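Local coordinates for Non-structural protein (Porcine reproductive and respiratory syndrome virus, PDB 3IFU), which is the viral leader protease Nsp1alpha, a zinc-binding papain-like cysteine protease that probably also inhibits interferon-beta production in the host cell, at residues S79-I84 / E104-G109. Residues are numbered along the deposited sequence; the frame is centred on the assembly and turned at random.
Sequences SAIFPI and EIYRAG
Ile105 reaches from helix 94-108 toward helix 81-87 and ends with its methyl CD1 beside two isoleucines one helical turn apart. CD1 of Ile105 lies 4.1 Å from CG1 of Ile81 and 4.2 Å from CD1 of Ile84. The CG1 branch of Ile105 stands anti to the carbonyl carbon (chi1 -67°) and runs on fully extended, which carries CD1 across the gap between the helices. The side chains of Ile81 and Ile105 run antiparallel, the CD1 end of Ile105 coming against CG1 of Ile81; the closest CA atoms, those of this pair, are 7.6 Å apart. Beta-branched, wholly apolar isoleucines suit this buried interface, where no hydrogen bond crosses. Trp77 and, from helix 113-118, Val115 also pack on Ile105, while Leu116 of that same helix and Val140 of strand 140-142 touch Ile84.

Tyr106 adds a smaller contact. CE1 of Tyr106 approaches CD1 of Ile81 to 3.5 Å, and that methyl lies at the edge of the ring, close to its plane. The Ile81 side chain runs roughly perpendicular to that of Tyr106. This is helix packing inside the papain-like protease domain, near the centre of the chain, and Ile81 continues it along helix 94-108 by touching Met98, Val101 and Ala102. A tyrosine fits here because its apolar edge can join the buried cluster while its OH hydrogen-bonds to the carbonyl oxygen of Val16, on a strand of the N-terminal zinc-finger region. Trp77 and Tyr51 meet the same ring in edge-to-face stacks. The helix ends just beyond, at Gly109, whose positive phi suits glycine.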
loop_
_atom_site.group_PDB
_atom_site.type_symbol
_atom_site.label_atom_id
_atom_site.label_comp_id
_atom_site.label_asym_id
_atom_site.label_seq_id
_atom_site.Cartn_x
_atom_site.Cartn_y
_atom_site.Cartn_z
ATOM N N SER A 79 -1.102 -12.650 6.061
ATOM C CA SER A 79 -0.575 -11.583 5.230
ATOM C C SER A 79 -1.628 -11.012 4.267
ATOM O O SER A 79 -1.441 -9.937 3.710
ATOM C CB SER A 79 0.629 -12.129 4.457
ATOM O OG SER A 79 1.078 -11.222 3.476
ATOM N N ALA A 80 -2.740 -11.721 4.077
ATOM C CA ALA A 80 -3.786 -11.257 3.170
ATOM C C ALA A 80 -4.903 -10.477 3.865
ATOM O O ALA A 80 -5.714 -9.818 3.200
ATOM C CB ALA A 80 -4.372 -12.434 2.412
ATOM N N ILE A 81 -4.933 -10.530 5.195
ATOM C CA ILE A 81 -5.964 -9.839 5.964
ATOM C C ILE A 81 -6.077 -8.328 5.695
ATOM O O ILE A 81 -7.162 -7.832 5.368
ATOM C CB ILE A 81 -5.784 -10.089 7.485
ATOM C CG1 ILE A 81 -5.805 -11.598 7.760
ATOM C CG2 ILE A 81 -6.902 -9.409 8.263
ATOM C CD1 ILE A 81 -5.893 -11.971 9.207
ATOM N N PHE A 82 -4.970 -7.601 5.814
ATOM C CA PHE A 82 -4.988 -6.165 5.576
ATOM C C PHE A 82 -5.347 -5.763 4.135
ATOM O O PHE A 82 -6.224 -4.923 3.930
ATOM C CB PHE A 82 -3.645 -5.531 5.961
ATOM C CG PHE A 82 -3.597 -4.054 5.728
ATOM C CD1 PHE A 82 -4.336 -3.187 6.527
ATOM C CD2 PHE A 82 -2.882 -3.530 4.659
ATOM C CE1 PHE A 82 -4.372 -1.817 6.260
ATOM C CE2 PHE A 82 -2.912 -2.164 4.385
ATOM C CZ PHE A 82 -3.663 -1.308 5.190
ATOM N N PRO A 83 -4.668 -6.332 3.119
ATOM C CA PRO A 83 -4.990 -5.969 1.732
ATOM C C PRO A 83 -6.457 -6.196 1.353
ATOM O O PRO A 83 -7.070 -5.359 0.684
ATOM C CB PRO A 83 -4.046 -6.845 0.918
ATOM C CG PRO A 83 -2.872 -6.950 1.804
ATOM C CD PRO A 83 -3.484 -7.207 3.156
ATOM N N ILE A 84 -7.017 -7.329 1.769
ATOM C CA ILE A 84 -8.418 -7.624 1.463
ATOM C C ILE A 84 -9.334 -6.618 2.161
ATOM O O ILE A 84 -10.316 -6.163 1.586
ATOM C CB ILE A 84 -8.814 -9.061 1.894
ATOM C CG1 ILE A 84 -8.105 -10.087 1.008
ATOM C CG2 ILE A 84 -10.317 -9.228 1.809
ATOM C CD1 ILE A 84 -8.201 -11.510 1.508
ATOM N N GLU A 104 -13.317 -13.852 9.903
ATOM C CA GLU A 104 -13.667 -14.838 8.887
ATOM C C GLU A 104 -12.481 -15.744 8.567
ATOM O O GLU A 104 -12.575 -16.963 8.665
ATOM C CB GLU A 104 -14.117 -14.155 7.594
ATOM C CG GLU A 104 -15.571 -13.760 7.545
ATOM C CD GLU A 104 -16.513 -14.953 7.648
ATOM O OE1 GLU A 104 -16.130 -16.071 7.229
ATOM O OE2 GLU A 104 -17.647 -14.763 8.136
ATOM N N ILE A 105 -11.365 -15.129 8.192
ATOM C CA ILE A 105 -10.157 -15.858 7.827
ATOM C C ILE A 105 -9.616 -16.704 8.985
ATOM O O ILE A 105 -9.321 -17.889 8.802
ATOM C CB ILE A 105 -9.086 -14.866 7.279
ATOM C CG1 ILE A 105 -9.579 -14.275 5.946
ATOM C CG2 ILE A 105 -7.759 -15.568 7.082
ATOM C CD1 ILE A 105 -8.657 -13.271 5.311
ATOM N N TYR A 106 -9.501 -16.110 10.170
ATOM C CA TYR A 106 -9.027 -16.847 11.340
ATOM C C TYR A 106 -9.886 -18.088 11.568
ATOM O O TYR A 106 -9.367 -19.177 11.828
ATOM C CB TYR A 106 -9.086 -15.977 12.597
ATOM C CG TYR A 106 -7.806 -15.261 12.911
ATOM C CD1 TYR A 106 -7.308 -14.282 12.055
ATOM C CD2 TYR A 106 -7.094 -15.551 14.071
ATOM C CE1 TYR A 106 -6.135 -13.609 12.345
ATOM C CE2 TYR A 106 -5.913 -14.882 14.373
ATOM C CZ TYR A 106 -5.438 -13.916 13.503
ATOM O OH TYR A 106 -4.252 -13.278 13.768
ATOM N N ARG A 107 -11.203 -17.916 11.484
ATOM C CA ARG A 107 -12.127 -19.024 11.682
ATOM C C ARG A 107 -11.844 -20.146 10.681
ATOM O O ARG A 107 -11.680 -21.307 11.057
ATOM C CB ARG A 107 -13.569 -18.540 11.532
ATOM C CG ARG A 107 -14.586 -19.646 11.677
ATOM C CD ARG A 107 -15.983 -19.118 11.893
ATOM N NE ARG A 107 -16.603 -18.621 10.673
ATOM C CZ ARG A 107 -17.838 -18.131 10.626
ATOM N NH1 ARG A 107 -18.566 -18.075 11.734
ATOM N NH2 ARG A 107 -18.353 -17.709 9.478
ATOM N N ALA A 108 -11.784 -19.788 9.405
ATOM C CA ALA A 108 -11.522 -20.753 8.352
ATOM C C ALA A 108 -10.105 -21.332 8.468
ATOM O O ALA A 108 -9.845 -22.439 7.988
ATOM C CB ALA A 108 -11.712 -20.093 6.990
ATOM N N GLY A 109 -9.202 -20.578 9.101
ATOM C CA GLY A 109 -7.826 -21.023 9.270
ATOM C C GLY A 109 -7.089 -21.233 7.957
ATOM O O GLY A 109 -6.111 -21.987 7.879
#